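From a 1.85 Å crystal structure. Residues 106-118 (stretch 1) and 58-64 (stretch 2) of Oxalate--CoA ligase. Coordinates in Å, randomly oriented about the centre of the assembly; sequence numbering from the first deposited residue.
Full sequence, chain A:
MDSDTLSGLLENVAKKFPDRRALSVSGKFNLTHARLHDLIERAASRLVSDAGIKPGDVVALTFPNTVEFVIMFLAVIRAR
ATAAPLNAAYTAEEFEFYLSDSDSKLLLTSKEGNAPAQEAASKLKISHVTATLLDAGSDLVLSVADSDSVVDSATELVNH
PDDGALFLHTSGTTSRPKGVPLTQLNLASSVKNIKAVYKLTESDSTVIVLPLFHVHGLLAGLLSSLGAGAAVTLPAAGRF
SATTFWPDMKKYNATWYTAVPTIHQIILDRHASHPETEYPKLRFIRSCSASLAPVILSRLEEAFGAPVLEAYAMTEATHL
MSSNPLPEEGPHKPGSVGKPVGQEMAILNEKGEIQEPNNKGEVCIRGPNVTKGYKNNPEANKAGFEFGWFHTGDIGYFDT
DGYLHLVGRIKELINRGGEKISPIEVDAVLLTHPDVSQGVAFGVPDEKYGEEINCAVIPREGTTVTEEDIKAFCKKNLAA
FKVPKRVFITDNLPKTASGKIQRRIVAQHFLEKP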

# COMPACT_ATOMS: atom_id res chain seq x y z
N LEU A 106 4.60 -23.39 6.14
CA LEU A 106 4.69 -23.78 4.72
C LEU A 106 5.16 -22.55 3.92
O LEU A 106 4.74 -21.42 4.21
CB LEU A 106 3.32 -24.29 4.20
CG LEU A 106 3.17 -24.52 2.70
CD1 LEU A 106 4.05 -25.67 2.24
CD2 LEU A 106 1.70 -24.74 2.28
N LEU A 107 5.99 -22.76 2.91
CA LEU A 107 6.44 -21.70 2.00
C LEU A 107 5.90 -22.01 0.61
O LEU A 107 6.19 -23.08 0.07
CB LEU A 107 7.97 -21.63 1.93
CG LEU A 107 8.49 -20.68 0.84
CD1 LEU A 107 8.08 -19.22 1.11
CD2 LEU A 107 10.03 -20.83 0.75
N LEU A 108 5.11 -21.10 0.03
CA LEU A 108 4.68 -21.26 -1.37
C LEU A 108 5.47 -20.33 -2.29
O LEU A 108 5.71 -19.16 -1.94
CB LEU A 108 3.18 -20.92 -1.52
CG LEU A 108 2.22 -21.78 -0.70
CD1 LEU A 108 0.84 -21.12 -0.74
CD2 LEU A 108 2.20 -23.13 -1.42
N THR A 109 5.85 -20.84 -3.47
CA THR A 109 6.49 -20.04 -4.50
C THR A 109 5.97 -20.49 -5.86
O THR A 109 5.26 -21.49 -5.95
CB THR A 109 8.07 -20.20 -4.53
OG1 THR A 109 8.38 -21.50 -5.03
CG2 THR A 109 8.73 -20.05 -3.15
N SER A 110 6.39 -19.79 -6.91
CA SER A 110 6.17 -20.25 -8.26
C SER A 110 7.02 -21.48 -8.53
O SER A 110 7.89 -21.85 -7.75
CB SER A 110 6.51 -19.18 -9.31
OG SER A 110 7.93 -19.04 -9.35
N LYS A 111 6.76 -22.09 -9.68
CA LYS A 111 7.54 -23.25 -10.10
C LYS A 111 8.99 -22.85 -10.34
O LYS A 111 9.89 -23.68 -10.18
CB LYS A 111 6.98 -23.84 -11.40
CG LYS A 111 7.64 -25.15 -11.74
CD LYS A 111 7.19 -25.73 -13.07
CE LYS A 111 7.67 -27.19 -13.17
NZ LYS A 111 7.28 -27.93 -11.92
N GLU A 112 9.23 -21.59 -10.72
CA GLU A 112 10.64 -21.16 -10.95
C GLU A 112 11.37 -21.06 -9.59
O GLU A 112 12.60 -21.27 -9.46
CB GLU A 112 10.73 -19.81 -11.68
CG GLU A 112 10.20 -19.76 -13.09
CD GLU A 112 8.67 -19.56 -13.21
OE1 GLU A 112 7.95 -19.46 -12.19
OE2 GLU A 112 8.19 -19.45 -14.37
N GLY A 113 10.62 -20.76 -8.55
CA GLY A 113 11.21 -20.77 -7.22
C GLY A 113 11.83 -19.44 -6.78
O GLY A 113 11.73 -18.41 -7.47
N ASN A 114 12.43 -19.47 -5.61
CA ASN A 114 13.12 -18.33 -5.02
C ASN A 114 14.24 -18.90 -4.17
O ASN A 114 14.01 -19.49 -3.09
CB ASN A 114 12.15 -17.47 -4.21
CG ASN A 114 12.84 -16.22 -3.64
OD1 ASN A 114 13.77 -16.33 -2.86
ND2 ASN A 114 12.38 -15.05 -4.04
N ALA A 115 15.48 -18.78 -4.64
CA ALA A 115 16.56 -19.52 -4.00
C ALA A 115 16.83 -19.08 -2.55
O ALA A 115 16.98 -19.93 -1.68
CB ALA A 115 17.85 -19.43 -4.88
N PRO A 116 16.86 -17.76 -2.28
CA PRO A 116 17.06 -17.36 -0.88
C PRO A 116 15.91 -17.83 0.03
O PRO A 116 16.19 -18.26 1.16
CB PRO A 116 17.12 -15.82 -0.94
CG PRO A 116 17.59 -15.54 -2.34
CD PRO A 116 16.89 -16.59 -3.18
N ALA A 117 14.66 -17.76 -0.45
CA ALA A 117 13.56 -18.15 0.43
C ALA A 117 13.62 -19.65 0.64
O ALA A 117 13.43 -20.13 1.76
CB ALA A 117 12.19 -17.74 -0.15
N GLN A 118 13.94 -20.39 -0.41
CA GLN A 118 14.04 -21.85 -0.29
C GLN A 118 15.18 -22.29 0.63
O GLN A 118 15.07 -23.28 1.38
CB GLN A 118 14.23 -22.47 -1.67
CG GLN A 118 12.94 -22.47 -2.47
CD GLN A 118 13.12 -22.87 -3.91
OE1 GLN A 118 12.79 -22.12 -4.82
NE2 GLN A 118 13.64 -24.07 -4.14
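Stretch 2, residues 58-64: VVALTFP

Where the two strands begin to part, a single water takes over the pairing of two parallel strands. Ser110 N donates to this water at 2.8 Å, and the water in turn donates to Thr62 O at 2.5 Å; the direct separation, Ser110 N to Thr62 O, is 4.4 Å, too wide for the ladder to continue unaided.

Before that point stretch 2 lies beside stretch 1 as a neighbouring β-strand. The strand around Val59 and Ala60 runs in the same direction as the one around Leu107 and Leu108, with backbone angles in the extended region; the axes approach to 4.7 Å and cross at -28°, the usual twist of a sheet. Leu107 sits level with Ala60 and Leu108 with Leu61, each pair with CA atoms 4.8 Å apart. By Thr109 and Thr62 the CA-CA distance has grown to 5.4 Å.

As parallel pairing requires, one residue bonds to two that flank its partner. Ala60 N donates to Leu106 O at 2.8 Å, and Leu108 N donates to Ala60 O, also at 2.8 Å and nearly straight at 173°. Thr62 N then donates to Leu108 O at 3.0 Å. The same carbonyls receive CA-H contacts, among them Leu107 CA to Ala60 O and Leu61 CA to Leu108 O, both 3.6 Å.

Side chains alternate between the two faces. On one, Leu106, Leu108, Val59 and Leu61 form a buried apolar layer: Leu108 CD1 lies 3.6 Å from Val59 CG1 and 4.0 Å from Leu61 CD2, while Leu106 CD2 is 3.9 Å from Val59 CG1. Branched aliphatic residues suit this place because they fill space without needing polar partners. On the other face, the small methyl of Ala60 leaves room for Leu107, with Leu107 CD1 4.0 Å from Ala60 CB.

Thr62 combines polar and apolar roles. Thr62 CG2 packs 3.8 Å from both Thr109 CG2 and Ala117 CB, while its hydroxyl is satisfied elsewhere in the structure. Phe63 brings its ring back against stretch 1, with Thr109 CA over one face. Phe63 CE2 is 3.9 Å from Leu108 CB, and Phe63 CE1 is 3.3 Å from Ser110 N; the broad, flat ring thus covers backbone as well as side chain.

Beyond the strand, stretch 1 turns into a helix. Gly113 suits the turn because its backbone angles would jam a CB against the preceding carbonyl. Asn114 caps the helix, Asn114 OD1 accepting from Ala117 N at 2.9 Å, and the small side chain of Ala117 points toward stretch 2, where it meets Thr62.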

# COMPACT_ATOMS: atom_id res chain seq x y z
N VAL A 58 0.05 -20.57 9.66
CA VAL A 58 0.57 -19.45 8.83
C VAL A 58 1.28 -20.02 7.61
O VAL A 58 2.10 -20.94 7.74
CB VAL A 58 1.54 -18.55 9.62
CG1 VAL A 58 2.14 -17.45 8.71
CG2 VAL A 58 0.76 -17.90 10.82
N VAL A 59 0.94 -19.52 6.42
CA VAL A 59 1.58 -19.98 5.19
C VAL A 59 2.29 -18.77 4.56
O VAL A 59 1.66 -17.76 4.30
CB VAL A 59 0.57 -20.55 4.20
CG1 VAL A 59 1.24 -20.91 2.83
CG2 VAL A 59 -0.17 -21.78 4.77
N ALA A 60 3.59 -18.86 4.34
CA ALA A 60 4.35 -17.76 3.72
C ALA A 60 4.25 -17.87 2.21
O ALA A 60 4.17 -18.98 1.67
CB ALA A 60 5.86 -17.79 4.17
N LEU A 61 4.15 -16.72 1.54
CA LEU A 61 4.08 -16.70 0.06
C LEU A 61 5.19 -15.79 -0.46
O LEU A 61 5.33 -14.65 0.02
CB LEU A 61 2.73 -16.18 -0.44
CG LEU A 61 1.56 -17.06 -0.01
CD1 LEU A 61 0.93 -16.44 1.21
CD2 LEU A 61 0.55 -17.19 -1.13
N THR A 62 5.98 -16.23 -1.44
CA THR A 62 6.83 -15.21 -2.07
C THR A 62 6.80 -15.40 -3.59
O THR A 62 7.18 -16.46 -4.14
CB THR A 62 8.27 -15.22 -1.49
OG1 THR A 62 8.99 -14.08 -2.02
CG2 THR A 62 9.01 -16.52 -1.79
N PHE A 63 6.23 -14.39 -4.24
CA PHE A 63 5.94 -14.39 -5.68
C PHE A 63 6.16 -12.98 -6.21
O PHE A 63 5.99 -12.02 -5.46
CB PHE A 63 4.46 -14.73 -5.93
CG PHE A 63 4.05 -16.19 -5.64
CD1 PHE A 63 3.84 -17.08 -6.70
CD2 PHE A 63 3.71 -16.59 -4.34
CE1 PHE A 63 3.40 -18.40 -6.44
CE2 PHE A 63 3.28 -17.91 -4.06
CZ PHE A 63 3.09 -18.82 -5.12
N PRO A 64 6.41 -12.84 -7.52
CA PRO A 64 6.10 -11.55 -8.17
C PRO A 64 4.59 -11.32 -8.22
O PRO A 64 3.80 -12.14 -7.68
CB PRO A 64 6.66 -11.72 -9.62
CG PRO A 64 7.36 -13.12 -9.65
CD PRO A 64 6.76 -13.91 -8.48
O HOH W 1 7.66 -17.32 -6.47